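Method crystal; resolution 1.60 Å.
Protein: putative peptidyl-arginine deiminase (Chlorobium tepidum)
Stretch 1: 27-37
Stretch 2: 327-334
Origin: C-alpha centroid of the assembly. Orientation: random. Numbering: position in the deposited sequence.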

# COMPACT_ATOMS: atom_id res chain seq x y z
N GLU A 27 -8.09 -6.66 -18.29
CA GLU A 27 -6.69 -6.82 -18.68
C GLU A 27 -5.74 -7.01 -17.50
O GLU A 27 -4.62 -7.48 -17.67
CB GLU A 27 -6.23 -5.60 -19.48
CG GLU A 27 -6.25 -5.80 -20.98
CD GLU A 27 -5.20 -6.79 -21.45
OE1 GLU A 27 -5.08 -6.99 -22.68
OE2 GLU A 27 -4.48 -7.37 -20.60
N SER A 28 -6.19 -6.63 -16.31
CA SER A 28 -5.35 -6.77 -15.12
C SER A 28 -5.29 -8.23 -14.67
O SER A 28 -4.30 -8.67 -14.11
CB SER A 28 -5.90 -5.91 -13.98
OG SER A 28 -5.80 -4.53 -14.29
N TRP A 29 -6.37 -8.96 -14.93
CA TRP A 29 -6.47 -10.37 -14.57
C TRP A 29 -6.90 -11.12 -15.83
O TRP A 29 -7.95 -11.76 -15.85
CB TRP A 29 -7.52 -10.54 -13.47
CG TRP A 29 -7.18 -9.86 -12.17
CD1 TRP A 29 -6.42 -10.36 -11.16
CD2 TRP A 29 -7.58 -8.54 -11.76
NE1 TRP A 29 -6.32 -9.44 -10.13
CE2 TRP A 29 -7.02 -8.32 -10.48
CE3 TRP A 29 -8.35 -7.53 -12.35
CZ2 TRP A 29 -7.21 -7.13 -9.77
CZ3 TRP A 29 -8.54 -6.34 -11.64
CH2 TRP A 29 -7.97 -6.15 -10.37
N PRO A 30 -6.06 -11.08 -16.88
CA PRO A 30 -6.37 -11.75 -18.15
C PRO A 30 -6.79 -13.21 -18.08
O PRO A 30 -6.02 -14.08 -17.67
CB PRO A 30 -5.09 -11.55 -18.96
CG PRO A 30 -4.02 -11.54 -17.92
CD PRO A 30 -4.64 -10.68 -16.84
N GLY A 31 -8.03 -13.47 -18.47
CA GLY A 31 -8.54 -14.83 -18.47
C GLY A 31 -9.06 -15.36 -17.15
O GLY A 31 -9.48 -16.52 -17.07
N LYS A 32 -9.04 -14.54 -16.11
CA LYS A 32 -9.54 -14.98 -14.81
C LYS A 32 -9.96 -13.80 -13.95
O LYS A 32 -9.47 -13.60 -12.84
CB LYS A 32 -8.46 -15.80 -14.09
CG LYS A 32 -9.00 -16.62 -12.93
CD LYS A 32 -7.96 -17.61 -12.40
CE LYS A 32 -6.76 -16.89 -11.80
NZ LYS A 32 -5.78 -17.85 -11.22
N PHE A 33 -10.90 -13.01 -14.48
CA PHE A 33 -11.39 -11.84 -13.76
C PHE A 33 -12.59 -12.15 -12.86
O PHE A 33 -12.77 -11.51 -11.83
CB PHE A 33 -11.77 -10.73 -14.75
CG PHE A 33 -12.30 -9.49 -14.08
CD1 PHE A 33 -11.44 -8.54 -13.57
CD2 PHE A 33 -13.67 -9.30 -13.94
CE1 PHE A 33 -11.93 -7.40 -12.92
CE2 PHE A 33 -14.17 -8.18 -13.29
CZ PHE A 33 -13.30 -7.22 -12.78
N GLU A 34 -13.40 -13.12 -13.26
CA GLU A 34 -14.60 -13.47 -12.50
C GLU A 34 -14.48 -13.56 -10.97
O GLU A 34 -15.35 -13.07 -10.26
CB GLU A 34 -15.20 -14.76 -13.05
CG GLU A 34 -15.96 -14.55 -14.35
CD GLU A 34 -16.62 -15.82 -14.84
OE1 GLU A 34 -17.25 -16.52 -14.03
OE2 GLU A 34 -16.51 -16.11 -16.06
N PRO A 35 -13.41 -14.20 -10.46
CA PRO A 35 -13.25 -14.32 -9.00
C PRO A 35 -12.82 -13.03 -8.29
O PRO A 35 -13.03 -12.89 -7.08
CB PRO A 35 -12.17 -15.40 -8.86
CG PRO A 35 -12.27 -16.17 -10.14
CD PRO A 35 -12.48 -15.09 -11.16
N VAL A 36 -12.25 -12.10 -9.03
CA VAL A 36 -11.74 -10.85 -8.46
C VAL A 36 -12.71 -9.97 -7.67
O VAL A 36 -12.42 -9.57 -6.55
CB VAL A 36 -11.04 -10.01 -9.55
CG1 VAL A 36 -10.44 -8.75 -8.94
CG2 VAL A 36 -9.95 -10.84 -10.22
N PRO A 37 -13.88 -9.65 -8.25
CA PRO A 37 -14.85 -8.81 -7.54
C PRO A 37 -15.19 -9.34 -6.14
O PRO A 37 -15.32 -8.56 -5.19
CB PRO A 37 -16.06 -8.80 -8.47
CG PRO A 37 -15.91 -10.09 -9.25
CD PRO A 37 -14.44 -10.10 -9.54
N CYS A 327 -5.78 -14.62 -1.49
CA CYS A 327 -5.45 -13.82 -2.66
C CYS A 327 -4.90 -14.65 -3.81
O CYS A 327 -4.21 -14.13 -4.69
CB CYS A 327 -4.45 -12.73 -2.27
SG CYS A 327 -5.18 -11.43 -1.22
N SER A 328 -5.23 -15.94 -3.81
CA SER A 328 -4.78 -16.85 -4.85
C SER A 328 -5.17 -16.35 -6.24
O SER A 328 -4.42 -16.52 -7.20
CB SER A 328 -5.37 -18.24 -4.62
OG SER A 328 -4.89 -18.80 -3.41
N ASP A 329 -6.34 -15.73 -6.35
CA ASP A 329 -6.78 -15.20 -7.63
C ASP A 329 -6.43 -13.73 -7.78
O ASP A 329 -6.10 -13.28 -8.88
CB ASP A 329 -8.29 -15.39 -7.80
CG ASP A 329 -8.68 -16.85 -7.92
OD1 ASP A 329 -8.13 -17.55 -8.80
OD2 ASP A 329 -9.55 -17.29 -7.14
N LEU A 330 -6.50 -12.98 -6.69
CA LEU A 330 -6.18 -11.56 -6.77
C LEU A 330 -4.76 -11.34 -7.27
O LEU A 330 -4.51 -10.46 -8.10
CB LEU A 330 -6.35 -10.90 -5.40
CG LEU A 330 -6.05 -9.39 -5.36
CD1 LEU A 330 -7.01 -8.65 -6.28
CD2 LEU A 330 -6.18 -8.88 -3.93
N ILE A 331 -3.82 -12.15 -6.77
CA ILE A 331 -2.41 -12.02 -7.13
C ILE A 331 -2.09 -12.15 -8.62
O ILE A 331 -0.99 -11.79 -9.06
CB ILE A 331 -1.55 -13.03 -6.30
CG1 ILE A 331 -0.08 -12.61 -6.33
CG2 ILE A 331 -1.70 -14.43 -6.84
CD1 ILE A 331 0.17 -11.21 -5.78
N TRP A 332 -3.04 -12.66 -9.40
CA TRP A 332 -2.84 -12.79 -10.85
C TRP A 332 -2.77 -11.37 -11.41
O TRP A 332 -2.28 -11.15 -12.52
CB TRP A 332 -4.01 -13.57 -11.47
CG TRP A 332 -3.97 -13.72 -12.98
CD1 TRP A 332 -5.03 -13.59 -13.83
CD2 TRP A 332 -2.83 -14.06 -13.79
NE1 TRP A 332 -4.62 -13.82 -15.13
CE2 TRP A 332 -3.29 -14.11 -15.14
CE3 TRP A 332 -1.49 -14.32 -13.53
CZ2 TRP A 332 -2.43 -14.41 -16.20
CZ3 TRP A 332 -0.63 -14.62 -14.59
CH2 TRP A 332 -1.12 -14.66 -15.91
N GLY A 333 -3.26 -10.41 -10.63
CA GLY A 333 -3.22 -9.01 -11.03
C GLY A 333 -1.85 -8.41 -10.74
O GLY A 333 -1.57 -7.26 -11.08
N LEU A 334 -1.01 -9.22 -10.09
CA LEU A 334 0.36 -8.86 -9.73
C LEU A 334 0.49 -7.93 -8.53
O LEU A 334 1.50 -7.25 -8.35
CB LEU A 334 1.09 -8.28 -10.95
CG LEU A 334 0.94 -9.10 -12.24
CD1 LEU A 334 1.69 -8.42 -13.37
CD2 LEU A 334 1.46 -10.52 -12.03
O HOH W 1 -2.01 -6.37 -13.59
O HOH W 2 -7.36 -13.94 -11.28
O HOH W 3 -3.74 -16.91 -9.80

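Two short irregular segments, almost three hundred residues apart in the chain, are locked together here by a pair of tryptophans, each of which gives its indole N-H to the backbone of the other stretch. Trp332, which has the most surface covered, sits in a 3-10 segment running from Leu330 to Gly333. Its CA-to-CB bond points toward stretch 1, and with chi1 in the t well the ring lies along the type II turn from Trp29 to Lys32. At the ring edge, NE1 donates to the carbonyl of Pro30, NE1 to O being 2.9 Å with a nearly straight N-H...O angle of 164°. That carbonyl belongs to the middle of the turn, which is closed by its own bond from Lys32 N to Trp29 O at 3.0 Å. The turn thus supplies an acceptor that its own closing bond does not use. Apolar contacts lie beside the polar one: Pro30 CG lies 3.7 Å from Trp332 CZ2, and Trp29 CB lies 4.0 Å from Trp332 CD1.

Trp29 answers in the other direction. Its CA-to-CB bond points sideways, but the end of the side chain comes nearer, bringing NE1 to within 2.9 Å of Leu330 O in a hydrogen bond. The same carbonyl accepts from Gly333 N, 2.8 Å from Leu330 O, so one oxygen serves both the local 3-10 fold and the contact. The two donors consequently crowd each other, Trp29 NE1 and Gly333 N lying 3.2 Å apart without bonding. Farther along the indole, Trp29 CZ2 meets Leu330 CD1 at 3.8 Å, and the same methyl, Leu330 CD1, lies 4.3 Å from Val36 CG1, extending the apolar patch to Val36, which lies in a helix.

This close approach depends on Gly333. The CA atoms of Trp29 and Gly333 are 5.0 Å apart, and an ideal CB on the glycine would fall 2.4 Å from Trp29 NE1, a clash. The bare CA instead makes a C-H...O contact, Gly333 CA to Ser28 O at 3.3 Å. Water 1 ties the same region together, donating to Ser28 O and Gly333 O.

Asp329 is the second most covered residue, and its partnership with Lys32 is electrostatic more than precise. Both CA-to-CB bonds point toward the opposing stretch. Lys32 NZ and Asp329 OD1 form a salt bridge at 3.4 Å, but the hydrogen bond within it is weak. Water adds links beside the pair: water 3 accepts from Lys32 NZ and donates to Ser328 O, while water 2 donates to Lys32 O and Asp329 O, joining the two backbones. On its other carboxylate oxygen, Asp329 OD2 has Pro35 CB at 3.7 Å, a simple packing contact.

The rules that emerge are economical: let indole N-H groups reach across to backbone carbonyls, keep a glycine where a ring must press against the main chain, and let ordered water join the polar groups beside a loose charged pair.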